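Local structure of maltose/maltodextrin-binding protein (Thermus thermophilus, 2GH9) at residues Val60-Asp65 with Glu97-Gly102; Gly161-Phe166 with Gly189-Lys194; Asn170-Asp175 with Pro339-Val344. The protein binds maltotriose, and probably related maltodextrins, between two lobes, as periplasmic solute-binding proteins do, and probably delivers them to a membrane transporter. One frame throughout, in Å; residues are numbered along the deposited sequence.

Contact 1 of 3, residues Val60-Asp65 with Glu97-Gly102; sequences VTVPHD and EAFTFG. With GLC (alpha-D-glucopyranose), chain B.
His64 and Ala98 make the nearest backbone approach, 5.6 Å between their CA atoms. His64 follows strand 58-63, and Ala98 ends helix 93-98. Phe99 is the first residue past that helix to leave helical backbone angles, and Thr100 N still bonds back to Glu97 O. No hydrogen bond joins the two segments. The Ala98 methyl lies over one face of the imidazole, offset toward the rim, with Ala98 CB 3.4 Å from His64 CG. This is a CH-pi contact. With chi1 at 79°, His64 CG sits between its backbone N and carbonyl carbon and lies against that methyl. Both ring nitrogens are held, ND1 by Val268 N and NE2 by Met335 O, which fixes the rotation of the ring. Phe99 reaches the strand with its tip. Val62 O lies in the ring plane at the edge, 3.5 Å from Phe99 CZ, and Val62 CG2 is 3.8 Å from Phe99 CE1. Asp65 grips one glucose of the bound sugar with both carboxylate oxygens: O2 donates to OD1 and O3 to OD2, each at 2.6 Å. Ala98 and Phe99 also pack on Val268 of strand 265-273, and Phe99 meets Val67 of helix 67-72.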
ATOM      1  N   VAL A  60       2.817 -13.874  -4.035  1.00 20.21           N
ATOM      2  CA  VAL A  60       1.489 -13.563  -3.511  1.00 19.49           C
ATOM      3  C   VAL A  60       1.671 -12.642  -2.291  1.00 20.11           C
ATOM      4  O   VAL A  60       1.970 -13.130  -1.192  1.00 20.90           O
ATOM      5  CB  VAL A  60       0.786 -14.839  -3.070  1.00 19.88           C
ATOM      6  CG1 VAL A  60      -0.600 -14.518  -2.525  1.00 17.65           C
ATOM      7  CG2 VAL A  60       0.698 -15.851  -4.240  1.00 18.75           C
ATOM      8  N   THR A  61       1.512 -11.323  -2.413  1.00 19.99           N
ATOM      9  CA  THR A  61       1.224 -10.562  -3.620  1.00 19.74           C
ATOM     10  C   THR A  61       2.270  -9.450  -3.767  1.00 19.79           C
ATOM     11  O   THR A  61       3.037  -9.165  -2.833  1.00 19.72           O
ATOM     12  CB  THR A  61      -0.161  -9.890  -3.518  1.00 20.44           C
ATOM     13  OG1 THR A  61      -0.319  -9.309  -2.204  1.00 19.06           O
ATOM     14  CG2 THR A  61      -1.292 -10.928  -3.794  1.00 18.38           C
ATOM     15  N   VAL A  62       2.290  -8.811  -4.929  1.00 18.97           N
ATOM     16  CA  VAL A  62       3.076  -7.601  -5.124  1.00 19.19           C
ATOM     17  C   VAL A  62       2.157  -6.399  -5.298  1.00 19.26           C
ATOM     18  O   VAL A  62       1.069  -6.530  -5.848  1.00 18.87           O
ATOM     19  CB  VAL A  62       4.008  -7.689  -6.391  1.00 18.71           C
ATOM     20  CG1 VAL A  62       5.014  -8.856  -6.265  1.00 18.69           C
ATOM     21  CG2 VAL A  62       3.162  -7.756  -7.734  1.00 18.60           C
ATOM     22  N   PRO A  63       2.614  -5.204  -4.867  1.00 18.70           N
ATOM     23  CA  PRO A  63       1.874  -3.980  -5.144  1.00 19.22           C
ATOM     24  C   PRO A  63       2.100  -3.592  -6.592  1.00 19.24           C
ATOM     25  O   PRO A  63       3.168  -3.849  -7.151  1.00 19.91           O
ATOM     26  CB  PRO A  63       2.518  -2.950  -4.200  1.00 18.95           C
ATOM     27  CG  PRO A  63       3.920  -3.424  -4.086  1.00 18.21           C
ATOM     28  CD  PRO A  63       3.861  -4.933  -4.141  1.00 19.22           C
ATOM     29  N   HIS A  64       1.097  -2.994  -7.197  1.00 19.93           N
ATOM     30  CA  HIS A  64       1.153  -2.668  -8.620  1.00 20.31           C
ATOM     31  C   HIS A  64       2.197  -1.651  -9.051  1.00 20.66           C
ATOM     32  O   HIS A  64       2.537  -1.596 -10.230  1.00 19.87           O
ATOM     33  CB  HIS A  64      -0.214  -2.245  -9.113  1.00 20.29           C
ATOM     34  CG  HIS A  64      -0.589  -0.830  -8.786  1.00 20.79           C
ATOM     35  ND1 HIS A  64      -1.360  -0.498  -7.692  1.00 18.74           N
ATOM     36  CD2 HIS A  64      -0.358   0.331  -9.453  1.00 20.37           C
ATOM     37  CE1 HIS A  64      -1.582   0.808  -7.699  1.00 22.24           C
ATOM     38  NE2 HIS A  64      -0.975   1.338  -8.750  1.00 19.99           N
ATOM     39  N   ASP A  65       2.719  -0.845  -8.119  1.00 21.36           N
ATOM     40  CA  ASP A  65       3.754   0.118  -8.513  1.00 21.04           C
ATOM     41  C   ASP A  65       5.031  -0.588  -8.991  1.00 21.58           C
ATOM     42  O   ASP A  65       5.811  -0.017  -9.751  1.00 21.97           O
ATOM     43  CB  ASP A  65       4.023   1.158  -7.412  1.00 21.04           C
ATOM     44  CG  ASP A  65       4.593   0.563  -6.169  1.00 21.12           C
ATOM     45  OD1 ASP A  65       3.873  -0.230  -5.476  1.00 19.80           O
ATOM     46  OD2 ASP A  65       5.760   0.906  -5.875  1.00 20.55           O
ATOM     47  N   GLU A  97      -6.065  -1.968 -14.920  1.00 26.64           N
ATOM     48  CA  GLU A  97      -5.083  -0.992 -15.381  1.00 27.91           C
ATOM     49  C   GLU A  97      -3.808  -1.034 -14.543  1.00 27.20           C
ATOM     50  O   GLU A  97      -2.712  -0.891 -15.081  1.00 26.66           O
ATOM     51  CB  GLU A  97      -5.660   0.433 -15.366  1.00 28.10           C
ATOM     52  CG  GLU A  97      -6.756   0.711 -16.399  1.00 31.07           C
ATOM     53  CD  GLU A  97      -7.504   2.028 -16.134  1.00 32.13           C
ATOM     54  OE1 GLU A  97      -6.991   3.114 -16.512  1.00 39.18           O
ATOM     55  OE2 GLU A  97      -8.613   1.983 -15.543  1.00 37.93           O
ATOM     56  N   ALA A  98      -3.943  -1.223 -13.226  1.00 26.83           N
ATOM     57  CA  ALA A  98      -2.771  -1.289 -12.335  1.00 26.58           C
ATOM     58  C   ALA A  98      -1.788  -2.401 -12.758  1.00 26.77           C
ATOM     59  O   ALA A  98      -0.577  -2.230 -12.666  1.00 26.31           O
ATOM     60  CB  ALA A  98      -3.212  -1.507 -10.892  1.00 26.22           C
ATOM     61  N   PHE A  99      -2.314  -3.537 -13.216  1.00 26.39           N
ATOM     62  CA  PHE A  99      -1.466  -4.670 -13.579  1.00 26.98           C
ATOM     63  C   PHE A  99      -1.251  -4.846 -15.072  1.00 28.05           C
ATOM     64  O   PHE A  99      -0.732  -5.881 -15.503  1.00 27.99           O
ATOM     65  CB  PHE A  99      -1.998  -5.955 -12.927  1.00 25.84           C
ATOM     66  CG  PHE A  99      -1.436  -6.169 -11.569  1.00 24.62           C
ATOM     67  CD1 PHE A  99      -0.287  -6.909 -11.394  1.00 25.75           C
ATOM     68  CD2 PHE A  99      -2.008  -5.541 -10.460  1.00 24.90           C
ATOM     69  CE1 PHE A  99       0.265  -7.058 -10.135  1.00 24.02           C
ATOM     70  CE2 PHE A  99      -1.455  -5.681  -9.199  1.00 22.10           C
ATOM     71  CZ  PHE A  99      -0.332  -6.430  -9.031  1.00 23.55           C
ATOM     72  N   THR A 100      -1.626  -3.820 -15.843  1.00 29.76           N
ATOM     73  CA  THR A 100      -1.393  -3.779 -17.292  1.00 30.42           C
ATOM     74  C   THR A 100      -0.168  -2.909 -17.603  1.00 31.57           C
ATOM     75  O   THR A 100      -0.044  -1.769 -17.129  1.00 32.19           O
ATOM     76  CB  THR A 100      -2.643  -3.301 -18.037  1.00 30.16           C
ATOM     77  OG1 THR A 100      -3.708  -4.231 -17.806  1.00 29.65           O
ATOM     78  CG2 THR A 100      -2.397  -3.171 -19.558  1.00 30.50           C
ATOM     79  N   PHE A 101       0.761  -3.496 -18.350  1.00 32.63           N
ATOM     80  CA  PHE A 101       1.974  -2.822 -18.794  1.00 33.15           C
ATOM     81  C   PHE A 101       2.390  -3.317 -20.190  1.00 34.01           C
ATOM     82  O   PHE A 101       2.400  -4.518 -20.464  1.00 34.29           O
ATOM     83  CB  PHE A 101       3.105  -3.041 -17.800  1.00 33.05           C
ATOM     84  CG  PHE A 101       4.262  -2.103 -18.000  1.00 32.44           C
ATOM     85  CD1 PHE A 101       4.144  -0.759 -17.649  1.00 32.56           C
ATOM     86  CD2 PHE A 101       5.452  -2.553 -18.573  1.00 32.30           C
ATOM     87  CE1 PHE A 101       5.192   0.116 -17.844  1.00 32.25           C
ATOM     88  CE2 PHE A 101       6.514  -1.690 -18.766  1.00 31.90           C
ATOM     89  CZ  PHE A 101       6.393  -0.355 -18.396  1.00 31.74           C
ATOM     90  N   GLY A 102       2.735  -2.385 -21.067  1.00 34.88           N
ATOM     91  CA  GLY A 102       3.038  -2.726 -22.460  1.00 35.09           C
ATOM     92  C   GLY A 102       1.818  -3.273 -23.186  1.00 35.54           C
ATOM     93  O   GLY A 102       1.947  -4.089 -24.107  1.00 36.15           O
TER
HETATM   94  C1  GLC B   3       4.680   1.332  -1.179  1.00 21.41           C
HETATM   95  C2  GLC B   3       5.113   0.814  -2.538  1.00 23.81           C
HETATM   96  C3  GLC B   3       6.562   0.357  -2.493  1.00 20.91           C
HETATM   97  C4  GLC B   3       7.428   1.487  -1.950  1.00 22.87           C
HETATM   98  C5  GLC B   3       6.929   2.005  -0.593  1.00 21.20           C
HETATM   99  C6  GLC B   3       7.703   3.230  -0.082  1.00 22.18           C
HETATM  100  O2  GLC B   3       4.264  -0.272  -2.954  1.00 23.79           O
HETATM  101  O3  GLC B   3       6.995  -0.012  -3.798  1.00 20.11           O
HETATM  102  O4  GLC B   3       8.765   0.998  -1.847  1.00 22.90           O
HETATM  103  O5  GLC B   3       5.553   2.378  -0.704  1.00 20.90           O
HETATM  104  O6  GLC B   3       7.511   3.348   1.332  1.00 25.43           O

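Contact 2 of 3, residues Gly161-Phe166 with Gly189-Lys194; sequences GFFKAF and GEVGEK
The Phe166 ring takes the start of the Lys194 side chain over one face. Lys194 CB is 3.6 Å from Phe166 CD1 and 4.0 Å from the ring centroid, 27° off the normal, a CH-pi contact. The backbone oxygen of Lys194 also lies above the same face, toward the rim, with Lys194 O 3.7 Å from Phe166 CE2. The Phe163 ring meets Gly192 obliquely, and Phe163 CE1 rests 3.7 Å from Gly192 CA. Phe163 also makes an edge-to-face contact with Trp348. These residues join two helices of the solute-binding fold, the last part of helix 156-166 and the early part of helix 189-204. The segment axes approach to 8.6 Å, with 129° between their N-to-C directions. The two methyls of Val191 rest against backbone carbonyls of the first helix. Its CG1 is anti to the backbone N, chi1 170°, and lies 3.3 Å from Phe163 O. Val191 CG2 turns instead to the carbonyl of Phe166. No direct hydrogen bond crosses between the segments. A water bridges them: it donates to Phe166 O at 2.7 Å and accepts from Lys194 NZ. The lysine chain is extended beyond CG and carries the ammonium away from the ring, to the water. Farther along the second helix, Phe198 packs against Phe166 and meets Phe162 edge-to-face.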
ATOM      1  N   GLY A 161      -0.778  11.337   1.060  1.00 18.83           N
ATOM      2  CA  GLY A 161      -2.050  12.023   1.240  1.00 19.53           C
ATOM      3  C   GLY A 161      -1.928  13.482   1.634  1.00 19.65           C
ATOM      4  O   GLY A 161      -2.732  14.314   1.221  1.00 20.13           O
ATOM      5  N   PHE A 162      -0.917  13.784   2.425  1.00 19.33           N
ATOM      6  CA  PHE A 162      -0.591  15.172   2.760  1.00 20.07           C
ATOM      7  C   PHE A 162      -0.028  15.915   1.528  1.00 20.16           C
ATOM      8  O   PHE A 162      -0.340  17.077   1.302  1.00 19.27           O
ATOM      9  CB  PHE A 162       0.405  15.223   3.921  1.00 19.25           C
ATOM     10  CG  PHE A 162      -0.028  14.446   5.121  1.00 19.20           C
ATOM     11  CD1 PHE A 162      -1.341  14.493   5.558  1.00 19.43           C
ATOM     12  CD2 PHE A 162       0.895  13.680   5.841  1.00 18.98           C
ATOM     13  CE1 PHE A 162      -1.757  13.766   6.670  1.00 19.88           C
ATOM     14  CE2 PHE A 162       0.502  12.968   6.949  1.00 19.26           C
ATOM     15  CZ  PHE A 162      -0.836  12.996   7.365  1.00 18.38           C
ATOM     16  N   PHE A 163       0.769  15.236   0.719  1.00 20.15           N
ATOM     17  CA  PHE A 163       1.260  15.836  -0.524  1.00 21.52           C
ATOM     18  C   PHE A 163       0.106  16.156  -1.500  1.00 21.56           C
ATOM     19  O   PHE A 163       0.086  17.226  -2.116  1.00 21.99           O
ATOM     20  CB  PHE A 163       2.350  14.968  -1.184  1.00 21.80           C
ATOM     21  CG  PHE A 163       3.727  15.136  -0.575  1.00 22.14           C
ATOM     22  CD1 PHE A 163       4.735  15.824  -1.258  1.00 23.84           C
ATOM     23  CD2 PHE A 163       4.030  14.568   0.654  1.00 22.40           C
ATOM     24  CE1 PHE A 163       6.019  15.957  -0.713  1.00 22.34           C
ATOM     25  CE2 PHE A 163       5.313  14.703   1.215  1.00 22.06           C
ATOM     26  CZ  PHE A 163       6.310  15.400   0.506  1.00 21.88           C
ATOM     27  N   LYS A 164      -0.858  15.243  -1.593  1.00 21.76           N
ATOM     28  CA  LYS A 164      -2.087  15.439  -2.369  1.00 22.35           C
ATOM     29  C   LYS A 164      -2.937  16.610  -1.842  1.00 22.41           C
ATOM     30  O   LYS A 164      -3.329  17.494  -2.617  1.00 22.82           O
ATOM     31  CB  LYS A 164      -2.905  14.138  -2.414  1.00 21.96           C
ATOM     32  CG  LYS A 164      -4.149  14.210  -3.303  1.00 23.08           C
ATOM     33  CD  LYS A 164      -4.638  12.824  -3.703  1.00 23.80           C
ATOM     34  CE  LYS A 164      -5.750  12.908  -4.730  1.00 24.78           C
ATOM     35  NZ  LYS A 164      -5.261  13.505  -5.980  1.00 26.80           N
ATOM     36  N   ALA A 165      -3.183  16.646  -0.538  1.00 22.48           N
ATOM     37  CA  ALA A 165      -3.885  17.774   0.062  1.00 23.62           C
ATOM     38  C   ALA A 165      -3.246  19.129  -0.351  1.00 24.19           C
ATOM     39  O   ALA A 165      -3.940  20.056  -0.775  1.00 24.50           O
ATOM     40  CB  ALA A 165      -3.930  17.638   1.585  1.00 22.73           C
ATOM     41  N   PHE A 166      -1.921  19.225  -0.256  1.00 25.18           N
ATOM     42  CA  PHE A 166      -1.215  20.478  -0.543  1.00 25.37           C
ATOM     43  C   PHE A 166      -1.020  20.783  -2.034  1.00 26.35           C
ATOM     44  O   PHE A 166      -0.573  21.877  -2.379  1.00 26.87           O
ATOM     45  CB  PHE A 166       0.127  20.531   0.193  1.00 25.65           C
ATOM     46  CG  PHE A 166      -0.003  20.799   1.663  1.00 25.53           C
ATOM     47  CD1 PHE A 166      -0.367  22.070   2.122  1.00 24.85           C
ATOM     48  CD2 PHE A 166       0.250  19.810   2.587  1.00 24.00           C
ATOM     49  CE1 PHE A 166      -0.487  22.330   3.463  1.00 24.49           C
ATOM     50  CE2 PHE A 166       0.146  20.072   3.936  1.00 26.61           C
ATOM     51  CZ  PHE A 166      -0.238  21.348   4.372  1.00 25.38           C
ATOM     52  N   GLY A 189       8.707  21.483  -5.320  1.00 33.69           N
ATOM     53  CA  GLY A 189       8.288  22.886  -5.324  1.00 33.29           C
ATOM     54  C   GLY A 189       7.498  23.259  -4.091  1.00 33.20           C
ATOM     55  O   GLY A 189       7.796  22.785  -3.002  1.00 33.38           O
ATOM     56  N   GLU A 190       6.478  24.100  -4.269  1.00 33.35           N
ATOM     57  CA  GLU A 190       5.684  24.606  -3.147  1.00 33.01           C
ATOM     58  C   GLU A 190       4.895  23.511  -2.445  1.00 32.20           C
ATOM     59  O   GLU A 190       4.778  23.540  -1.221  1.00 30.81           O
ATOM     60  CB  GLU A 190       4.707  25.701  -3.592  1.00 33.86           C
ATOM     61  CG  GLU A 190       5.358  27.062  -3.790  1.00 38.44           C
ATOM     62  CD  GLU A 190       6.144  27.508  -2.569  1.00 42.49           C
ATOM     63  OE1 GLU A 190       5.619  27.353  -1.433  1.00 46.12           O
ATOM     64  OE2 GLU A 190       7.290  27.995  -2.747  1.00 45.20           O
ATOM     65  N   VAL A 191       4.355  22.577  -3.231  1.00 31.14           N
ATOM     66  CA  VAL A 191       3.561  21.465  -2.692  1.00 30.81           C
ATOM     67  C   VAL A 191       4.417  20.705  -1.699  1.00 30.03           C
ATOM     68  O   VAL A 191       3.986  20.436  -0.589  1.00 29.21           O
ATOM     69  CB  VAL A 191       3.085  20.489  -3.793  1.00 30.48           C
ATOM     70  CG1 VAL A 191       2.467  19.208  -3.163  1.00 31.06           C
ATOM     71  CG2 VAL A 191       2.095  21.166  -4.704  1.00 31.11           C
ATOM     72  N   GLY A 192       5.635  20.372  -2.132  1.00 29.53           N
ATOM     73  CA  GLY A 192       6.578  19.597  -1.345  1.00 29.61           C
ATOM     74  C   GLY A 192       7.025  20.305  -0.083  1.00 29.52           C
ATOM     75  O   GLY A 192       7.104  19.707   0.982  1.00 28.23           O
ATOM     76  N   GLU A 193       7.314  21.597  -0.211  1.00 29.49           N
ATOM     77  CA  GLU A 193       7.709  22.408   0.943  1.00 29.48           C
ATOM     78  C   GLU A 193       6.595  22.458   2.000  1.00 28.39           C
ATOM     79  O   GLU A 193       6.850  22.286   3.191  1.00 27.61           O
ATOM     80  CB  GLU A 193       8.074  23.821   0.486  1.00 29.75           C
ATOM     81  CG  GLU A 193       9.325  23.879  -0.385  1.00 31.87           C
ATOM     82  CD  GLU A 193       9.541  25.264  -1.041  1.00 32.20           C
ATOM     83  OE1 GLU A 193       9.159  26.276  -0.428  1.00 33.03           O
ATOM     84  OE2 GLU A 193      10.088  25.323  -2.174  1.00 37.43           O
ATOM     85  N   LYS A 194       5.356  22.662   1.562  1.00 27.93           N
ATOM     86  CA  LYS A 194       4.232  22.729   2.505  1.00 28.24           C
ATOM     87  C   LYS A 194       3.930  21.369   3.153  1.00 27.26           C
ATOM     88  O   LYS A 194       3.617  21.305   4.347  1.00 26.63           O
ATOM     89  CB  LYS A 194       2.991  23.287   1.828  1.00 28.51           C
ATOM     90  CG  LYS A 194       3.103  24.756   1.389  1.00 29.72           C
ATOM     91  CD  LYS A 194       2.144  25.042   0.231  1.00 30.42           C
ATOM     92  CE  LYS A 194       2.143  26.490  -0.210  1.00 32.30           C
ATOM     93  NZ  LYS A 194       1.559  26.661  -1.584  1.00 33.49           N
TER
HETATM   94  O   HOH W   1       0.805  24.126  -3.043  1.00 45.49           O

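Contact 3 of 3, residues Asn170-Asp175 with Pro339-Val344; sequences NVFAKD and PEMGKV
A Met-aromatic contact between Met341 and Phe172 belongs to the seam where the two-stranded sheet of 172-175 and 179-181 meets the start of helix 341-357. The sulfur approaches the ring obliquely: Met341 SD is 5.2 Å from the Phe172 centroid, 58° off the normal, and 4.1 Å from Phe172 CE2. The bend of the methionine at chi2, 49°, turns SD away from an extended path. The same sulfur touches Val171, whose CG2 lies 3.9 Å from Met341 SD. Within the segment, Val171 CG1 lies over the centre of the Phe172 ring. The seam lies close to the sugar site, with the Met341 side chain about 7 Å from a bound glucose. Val344, one turn on, closes the patch. It meets Val171 tip to tip, CG1 to CG1 at 4.1 Å, and runs alongside Phe172, pointing the other way, with Val344 CG2 3.6 Å from Phe172 CZ. Just before the strand, Asn170 OD1 accepts the Val171 N-H on a lone pair at 2.6 Å, while Asn170 ND2 bonds to Pro334 O. Val344 also packs on Ile374 of helix 363-378.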
ATOM      1  N   ASN A 170      -0.812  13.525  -8.332  1.00 27.65           N
ATOM      2  CA  ASN A 170      -0.137  12.267  -8.167  1.00 28.57           C
ATOM      3  C   ASN A 170       1.349  12.584  -8.135  1.00 29.36           C
ATOM      4  O   ASN A 170       1.715  13.739  -7.853  1.00 28.59           O
ATOM      5  CB  ASN A 170      -0.539  11.294  -9.293  1.00 28.20           C
ATOM      6  CG  ASN A 170      -0.375   9.821  -8.893  1.00 27.35           C
ATOM      7  OD1 ASN A 170       0.633   9.452  -8.292  1.00 24.68           O
ATOM      8  ND2 ASN A 170      -1.360   8.989  -9.222  1.00 26.67           N
ATOM      9  N   VAL A 171       2.198  11.572  -8.367  1.00 30.08           N
ATOM     10  CA  VAL A 171       3.630  11.745  -8.343  1.00 31.38           C
ATOM     11  C   VAL A 171       4.088  12.543  -9.563  1.00 32.52           C
ATOM     12  O   VAL A 171       4.920  13.436  -9.449  1.00 32.68           O
ATOM     13  CB  VAL A 171       4.370  10.378  -8.302  1.00 31.08           C
ATOM     14  CG1 VAL A 171       5.882  10.575  -8.444  1.00 29.70           C
ATOM     15  CG2 VAL A 171       4.065   9.648  -6.998  1.00 30.37           C
ATOM     16  N   PHE A 172       3.530  12.202 -10.718  1.00 34.74           N
ATOM     17  CA  PHE A 172       3.923  12.776 -12.004  1.00 36.04           C
ATOM     18  C   PHE A 172       2.728  13.426 -12.695  1.00 37.90           C
ATOM     19  O   PHE A 172       1.604  12.941 -12.580  1.00 38.60           O
ATOM     20  CB  PHE A 172       4.425  11.678 -12.935  1.00 35.57           C
ATOM     21  CG  PHE A 172       5.585  10.886 -12.408  1.00 34.75           C
ATOM     22  CD1 PHE A 172       6.842  11.452 -12.293  1.00 35.02           C
ATOM     23  CD2 PHE A 172       5.436   9.542 -12.109  1.00 33.11           C
ATOM     24  CE1 PHE A 172       7.932  10.692 -11.844  1.00 35.09           C
ATOM     25  CE2 PHE A 172       6.506   8.787 -11.676  1.00 34.08           C
ATOM     26  CZ  PHE A 172       7.755   9.356 -11.541  1.00 34.79           C
ATOM     27  N   ALA A 173       2.982  14.504 -13.437  1.00 40.29           N
ATOM     28  CA  ALA A 173       1.971  15.124 -14.296  1.00 42.19           C
ATOM     29  C   ALA A 173       1.588  14.181 -15.449  1.00 44.08           C
ATOM     30  O   ALA A 173       2.424  13.414 -15.924  1.00 44.45           O
ATOM     31  CB  ALA A 173       2.498  16.457 -14.840  1.00 41.93           C
ATOM     32  N   LYS A 174       0.318  14.212 -15.856  1.00 46.56           N
ATOM     33  CA  LYS A 174      -0.156  13.487 -17.050  1.00 48.46           C
ATOM     34  C   LYS A 174       0.138  14.320 -18.285  1.00 50.24           C
ATOM     35  O   LYS A 174      -0.074  15.533 -18.281  1.00 50.37           O
ATOM     36  CB  LYS A 174      -1.665  13.230 -17.002  1.00 48.78           C
ATOM     37  CG  LYS A 174      -2.117  12.130 -16.069  1.00 49.45           C
ATOM     38  CD  LYS A 174      -3.619  11.888 -16.227  1.00 49.19           C
ATOM     39  CE  LYS A 174      -4.170  11.011 -15.112  1.00 49.94           C
ATOM     40  NZ  LYS A 174      -5.677  10.954 -15.118  1.00 51.69           N
ATOM     41  N   ASP A 175       0.587  13.665 -19.356  1.00 52.53           N
ATOM     42  CA  ASP A 175       1.180  14.383 -20.480  1.00 53.28           C
ATOM     43  C   ASP A 175       0.501  14.186 -21.834  1.00 54.45           C
ATOM     44  O   ASP A 175       0.298  13.047 -22.309  1.00 54.97           O
ATOM     45  CB  ASP A 175       2.651  14.008 -20.602  1.00 53.96           C
ATOM     46  CG  ASP A 175       3.454  15.018 -21.414  1.00 54.45           C
ATOM     47  OD1 ASP A 175       2.897  15.599 -22.384  1.00 57.08           O
ATOM     48  OD2 ASP A 175       4.654  15.215 -21.085  1.00 57.99           O
ATOM     49  N   PRO A 339       8.070   2.253 -14.733  1.00 28.97           N
ATOM     50  CA  PRO A 339       9.353   1.845 -14.174  1.00 29.23           C
ATOM     51  C   PRO A 339      10.022   2.880 -13.279  1.00 29.59           C
ATOM     52  O   PRO A 339      10.679   2.521 -12.305  1.00 29.68           O
ATOM     53  CB  PRO A 339      10.204   1.580 -15.423  1.00 29.40           C
ATOM     54  CG  PRO A 339       9.218   1.223 -16.457  1.00 30.10           C
ATOM     55  CD  PRO A 339       8.040   2.092 -16.196  1.00 28.66           C
ATOM     56  N   GLU A 340       9.837   4.148 -13.627  1.00 30.06           N
ATOM     57  CA  GLU A 340      10.462   5.277 -12.952  1.00 30.50           C
ATOM     58  C   GLU A 340      10.001   5.471 -11.502  1.00 30.37           C
ATOM     59  O   GLU A 340      10.724   6.034 -10.682  1.00 29.80           O
ATOM     60  CB  GLU A 340      10.183   6.552 -13.763  1.00 31.03           C
ATOM     61  CG  GLU A 340      10.886   6.570 -15.135  1.00 32.60           C
ATOM     62  CD  GLU A 340      10.078   5.948 -16.279  1.00 34.09           C
ATOM     63  OE1 GLU A 340       8.948   5.457 -16.072  1.00 33.89           O
ATOM     64  OE2 GLU A 340      10.597   5.961 -17.415  1.00 34.96           O
ATOM     65  N   MET A 341       8.803   4.986 -11.177  1.00 30.76           N
ATOM     66  CA  MET A 341       8.317   5.036  -9.792  1.00 30.45           C
ATOM     67  C   MET A 341       9.347   4.454  -8.803  1.00 29.95           C
ATOM     68  O   MET A 341       9.525   4.989  -7.711  1.00 29.89           O
ATOM     69  CB  MET A 341       6.958   4.307  -9.674  1.00 30.44           C
ATOM     70  CG  MET A 341       6.124   4.732  -8.495  1.00 31.14           C
ATOM     71  SD  MET A 341       5.934   6.517  -8.278  1.00 32.89           S
ATOM     72  CE  MET A 341       6.802   6.785  -6.733  1.00 30.89           C
ATOM     73  N   GLY A 342      10.038   3.380  -9.190  1.00 29.92           N
ATOM     74  CA  GLY A 342      11.079   2.772  -8.347  1.00 30.40           C
ATOM     75  C   GLY A 342      12.207   3.724  -7.940  1.00 30.51           C
ATOM     76  O   GLY A 342      12.802   3.583  -6.862  1.00 30.23           O
ATOM     77  N   LYS A 343      12.491   4.691  -8.813  1.00 31.13           N
ATOM     78  CA  LYS A 343      13.493   5.738  -8.558  1.00 31.39           C
ATOM     79  C   LYS A 343      13.031   6.817  -7.566  1.00 31.14           C
ATOM     80  O   LYS A 343      13.862   7.449  -6.913  1.00 31.88           O
ATOM     81  CB  LYS A 343      13.906   6.423  -9.877  1.00 32.10           C
ATOM     82  CG  LYS A 343      14.929   5.653 -10.721  1.00 34.85           C
ATOM     83  CD  LYS A 343      14.275   4.854 -11.842  1.00 37.28           C
ATOM     84  CE  LYS A 343      15.269   4.526 -12.978  1.00 37.87           C
ATOM     85  NZ  LYS A 343      14.597   3.716 -14.058  1.00 39.39           N
ATOM     86  N   VAL A 344      11.722   7.032  -7.446  1.00 31.01           N
ATOM     87  CA  VAL A 344      11.191   8.166  -6.651  1.00 29.85           C
ATOM     88  C   VAL A 344      11.187   7.918  -5.139  1.00 29.54           C
ATOM     89  O   VAL A 344      11.534   8.803  -4.370  1.00 28.82           O
ATOM     90  CB  VAL A 344       9.793   8.574  -7.138  1.00 30.34           C
ATOM     91  CG1 VAL A 344       9.190   9.679  -6.232  1.00 30.09           C
ATOM     92  CG2 VAL A 344       9.869   9.067  -8.591  1.00 29.82           C
TER

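Overall arrangement
From the N terminus, contact 1 comes first: it closes a 31-residue, partly helical excursion between strand 58-63 and the end of helix 93-98. Contact 2 opens later, on helix 156-166. Contact 3 opens just after it, before contact 2 has closed on helix 189-204, so these two cross. Contact 3 closes last, at the start of helix 341-357, and spans 163 residues. Contacts 1 and 2 stay apart, about 13 Å between nearest atoms. Contact 3 touches contact 1, through Phe101 CZ on Pro339 CD and Asp65 CB beside Met341 CG. Segment 339-344 thus meets contact 1, while 170-175 continues the chain from contact 2, with no other touch between contacts 2 and 3.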